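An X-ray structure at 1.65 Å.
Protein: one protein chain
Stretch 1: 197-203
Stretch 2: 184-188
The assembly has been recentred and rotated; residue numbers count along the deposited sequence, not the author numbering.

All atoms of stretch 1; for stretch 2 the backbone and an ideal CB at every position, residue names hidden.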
ATOM      1  N   ASN A 197     -14.397  -9.555   0.935  1.00 21.72           N
ATOM      2  CA  ASN A 197     -14.157 -10.978   1.127  1.00 20.10           C
ATOM      3  C   ASN A 197     -12.874 -11.217   1.892  1.00 20.75           C
ATOM      4  O   ASN A 197     -11.863 -10.556   1.646  1.00 22.38           O
ATOM      5  CB  ASN A 197     -14.091 -11.704  -0.222  1.00 21.56           C
ATOM      6  CG  ASN A 197     -15.212 -11.301  -1.159  1.00 24.46           C
ATOM      7  OD1 ASN A 197     -16.365 -11.697  -0.977  1.00 30.44           O
ATOM      8  ND2 ASN A 197     -14.877 -10.512  -2.177  1.00 34.61           N
ATOM      9  N   ILE A 198     -12.930 -12.164   2.824  1.00 19.60           N
ATOM     10  CA  ILE A 198     -11.764 -12.569   3.594  1.00 18.76           C
ATOM     11  C   ILE A 198     -11.320 -13.954   3.134  1.00 20.16           C
ATOM     12  O   ILE A 198     -12.131 -14.880   3.053  1.00 20.84           O
ATOM     13  CB  ILE A 198     -12.053 -12.606   5.105  1.00 21.25           C
ATOM     14  CG1 ILE A 198     -12.778 -11.334   5.559  1.00 20.25           C
ATOM     15  CG2 ILE A 198     -10.760 -12.811   5.871  1.00 22.70           C
ATOM     16  CD1 ILE A 198     -12.015 -10.050   5.298  1.00 19.71           C
ATOM     17  N   VAL A 199     -10.023 -14.088   2.862  1.00 21.27           N
ATOM     18  CA  VAL A 199      -9.467 -15.305   2.270  1.00 22.00           C
ATOM     19  C   VAL A 199      -8.347 -15.873   3.117  1.00 23.49           C
ATOM     20  O   VAL A 199      -7.439 -15.139   3.512  1.00 21.75           O
ATOM     21  CB  VAL A 199      -8.912 -15.039   0.861  1.00 22.07           C
ATOM     22  CG1 VAL A 199      -8.380 -16.325   0.243  1.00 26.55           C
ATOM     23  CG2 VAL A 199      -9.993 -14.424  -0.026  1.00 22.47           C
ATOM     24  N   ASP A 200      -8.425 -17.179   3.382  1.00 24.03           N
ATOM     25  CA  ASP A 200      -7.356 -17.922   4.044  1.00 22.49           C
ATOM     26  C   ASP A 200      -6.589 -18.724   2.990  1.00 22.44           C
ATOM     27  O   ASP A 200      -7.075 -19.750   2.515  1.00 25.78           O
ATOM     28  CB  ASP A 200      -7.934 -18.842   5.122  1.00 22.77           C
ATOM     29  CG  ASP A 200      -6.858 -19.561   5.938  1.00 26.63           C
ATOM     30  OD1 ASP A 200      -5.771 -19.859   5.398  1.00 24.84           O
ATOM     31  OD2 ASP A 200      -7.116 -19.838   7.128  1.00 32.37           O
ATOM     32  N   PRO A 201      -5.390 -18.256   2.610  1.00 21.52           N
ATOM     33  CA  PRO A 201      -4.682 -18.951   1.524  1.00 22.35           C
ATOM     34  C   PRO A 201      -4.175 -20.343   1.888  1.00 24.65           C
ATOM     35  O   PRO A 201      -4.144 -21.217   1.027  1.00 26.68           O
ATOM     36  CB  PRO A 201      -3.509 -18.024   1.219  1.00 18.74           C
ATOM     37  CG  PRO A 201      -3.310 -17.223   2.474  1.00 20.66           C
ATOM     38  CD  PRO A 201      -4.675 -17.048   3.055  1.00 23.49           C
ATOM     39  N   ARG A 202      -3.769 -20.552   3.134  1.00 22.83           N
ATOM     40  CA  ARG A 202      -3.263 -21.858   3.532  1.00 24.25           C
ATOM     41  C   ARG A 202      -4.383 -22.902   3.572  1.00 23.40           C
ATOM     42  O   ARG A 202      -4.124 -24.100   3.460  1.00 26.75           O
ATOM     43  CB  ARG A 202      -2.556 -21.763   4.882  1.00 22.13           C
ATOM     44  CG  ARG A 202      -1.195 -21.082   4.775  1.00 21.13           C
ATOM     45  CD  ARG A 202      -0.536 -20.876   6.106  1.00 21.65           C
ATOM     46  NE  ARG A 202      -1.300 -19.959   6.940  1.00 23.88           N
ATOM     47  CZ  ARG A 202      -0.914 -19.561   8.146  1.00 21.85           C
ATOM     48  NH1 ARG A 202       0.225 -20.003   8.664  1.00 23.50           N
ATOM     49  NH2 ARG A 202      -1.675 -18.732   8.833  1.00 20.56           N
ATOM     50  N   ALA A 203      -5.622 -22.441   3.720  1.00 27.73           N
ATOM     51  CA  ALA A 203      -6.790 -23.322   3.675  1.00 30.15           C
ATOM     52  C   ALA A 203      -7.433 -23.286   2.290  1.00 31.97           C
ATOM     53  O   ALA A 203      -8.311 -24.097   1.983  1.00 30.48           O
ATOM     54  CB  ALA A 203      -7.797 -22.917   4.736  1.00 28.53           C
ATOM     55  N   UNK A 184      -0.363 -11.722   8.747  1.00 18.65           N
ATOM     56  CA  UNK A 184       0.158 -12.477   7.623  1.00 20.37           C
ATOM     57  C   UNK A 184      -0.627 -13.729   7.268  1.00 20.21           C
ATOM     58  O   UNK A 184      -0.198 -14.509   6.414  1.00 19.41           O
ATOM     59  CB  UNK A 184       1.608 -12.869   7.915  1.00 20.37           C
ATOM     60  N   UNK A 185      -1.780 -13.935   7.901  1.00 17.21           N
ATOM     61  CA  UNK A 185      -2.507 -15.190   7.712  1.00 16.97           C
ATOM     62  C   UNK A 185      -3.682 -15.051   6.748  1.00 23.93           C
ATOM     63  O   UNK A 185      -4.014 -15.997   6.034  1.00 27.06           O
ATOM     64  CB  UNK A 185      -3.011 -15.706   9.061  1.00 16.97           C
ATOM     65  N   UNK A 186      -4.290 -13.872   6.716  1.00 19.81           N
ATOM     66  CA  UNK A 186      -5.495 -13.639   5.933  1.00 19.76           C
ATOM     67  C   UNK A 186      -5.308 -12.505   4.939  1.00 20.06           C
ATOM     68  O   UNK A 186      -4.515 -11.585   5.161  1.00 19.34           O
ATOM     69  CB  UNK A 186      -6.675 -13.333   6.857  1.00 19.76           C
ATOM     70  N   UNK A 187      -6.047 -12.601   3.837  1.00 20.98           N
ATOM     71  CA  UNK A 187      -6.113 -11.557   2.835  1.00 18.13           C
ATOM     72  C   UNK A 187      -7.540 -11.032   2.812  1.00 20.05           C
ATOM     73  O   UNK A 187      -8.486 -11.796   3.028  1.00 22.12           O
ATOM     74  CB  UNK A 187      -5.681 -12.069   1.460  1.00 18.13           C
ATOM     75  N   UNK A 188      -7.686  -9.731   2.611  1.00 18.88           N
ATOM     76  CA  UNK A 188      -8.994  -9.131   2.387  1.00 16.62           C
ATOM     77  C   UNK A 188      -9.010  -8.537   0.999  1.00 18.61           C
ATOM     78  O   UNK A 188      -8.006  -7.981   0.537  1.00 19.84           O
ATOM     79  CB  UNK A 188      -9.316  -8.071   3.442  1.00 16.62           C
TER

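The two stretches run antiparallel, their end-to-end directions 158° apart, and the backbone with its ideal CB positions narrows the choice at some positions of the shorter one but not others.

Position 184 has phi/psi of 82/7. Positive phi by itself favours glycine, and nothing of stretch 1 lies within 5.5 Å of the ideal CB, so stretch 1 offers no reason for a side chain. The residue is Gly184.

At position 185 CA-to-CB points sideways, and the ideal CB lies 3.3 Å from Arg202 NH2. A guanidinium so near suits a small, polar or acidic side chain, although the contact at CB does not itself require a charge. The residue is Asp185, with chi1 in the p well. Its CB meets the guanidinium obliquely, and its carboxylate oxygens do not reach it, Asp185 OD2 staying 4.9 Å from Arg202 NH2, so the pair is one of packing. The polar link is made by the backbone instead: a water donates to Asp185 O (2.7 Å from the water oxygen) and to Asp200 OD1 (2.5 Å from it), while accepting from Arg202 NE at 2.9 Å. Asp185 O also lies 3.2 Å from Pro201 CD.

Position 186 again directs CB sideways, with Ile198 CG2 4.2 Å from the ideal CB and Val199 O 3.9 Å from it. The methyl group invites an apolar side chain, and leucine, isoleucine, valine or methionine would be plausible. The deposited Leu186 (m, t) brings its end nearer than its CB: CD2 reaches Asp200 CB at 3.7 Å and CD1 reaches Ile198 CG2 at 4.1 Å. Its CA makes a CA-H...O contact of 3.4 Å with Val199 O.

Position 187 forms the hydrogen-bonded pair with Val199. Its N donates to Val199 O at 2.9 Å and its O accepts from Val199 N at 2.8 Å, both nearly straight. These bonds use backbone atoms and leave the residue type open, but CB projects to the same face of the sheet as Val199, where an aliphatic or beta-branched side chain would fit. The residue is Leu187, with chi1 t and chi2 off-well at 102°; its CB lies 4.4 Å from Val199 CB.

Position 188 is the non-hydrogen-bonded partner of Ile198, with CA atoms 4.6 Å apart, and its CB shares a face with that isoleucine. Ile198 CD1 already sits 3.8 Å from the ideal CB, so a small apolar residue suffices for contact, though a larger one directed elsewhere is not excluded. Ala188 supplies just the methyl, packing its CB against Ile198 CD1 at 3.8 Å, while its CA approaches Asn197 O at 3.3 Å.

Stretch 2 184-188: GDLLA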
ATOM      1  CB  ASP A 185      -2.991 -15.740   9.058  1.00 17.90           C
ATOM      2  CG  ASP A 185      -3.910 -14.794   9.801  1.00 25.58           C
ATOM      3  OD1 ASP A 185      -3.901 -13.574   9.522  1.00 21.06           O
ATOM      4  OD2 ASP A 185      -4.632 -15.294  10.697  1.00 26.43           O
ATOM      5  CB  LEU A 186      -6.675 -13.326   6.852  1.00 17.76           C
ATOM      6  CG  LEU A 186      -7.063 -14.427   7.844  1.00 19.62           C
ATOM      7  CD1 LEU A 186      -8.173 -13.954   8.784  1.00 22.39           C
ATOM      8  CD2 LEU A 186      -7.484 -15.697   7.114  1.00 23.36           C
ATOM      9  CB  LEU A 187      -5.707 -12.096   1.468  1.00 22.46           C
ATOM     10  CG  LEU A 187      -5.581 -11.069   0.346  1.00 21.52           C
ATOM     11  CD1 LEU A 187      -4.126 -10.731   0.088  1.00 33.57           C
ATOM     12  CD2 LEU A 187      -6.246 -11.609  -0.892  1.00 30.46           C
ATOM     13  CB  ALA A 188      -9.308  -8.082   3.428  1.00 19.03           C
TER
HETATM   14  O   HOH W   1      -3.549 -18.679   5.690  1.00 24.91           O
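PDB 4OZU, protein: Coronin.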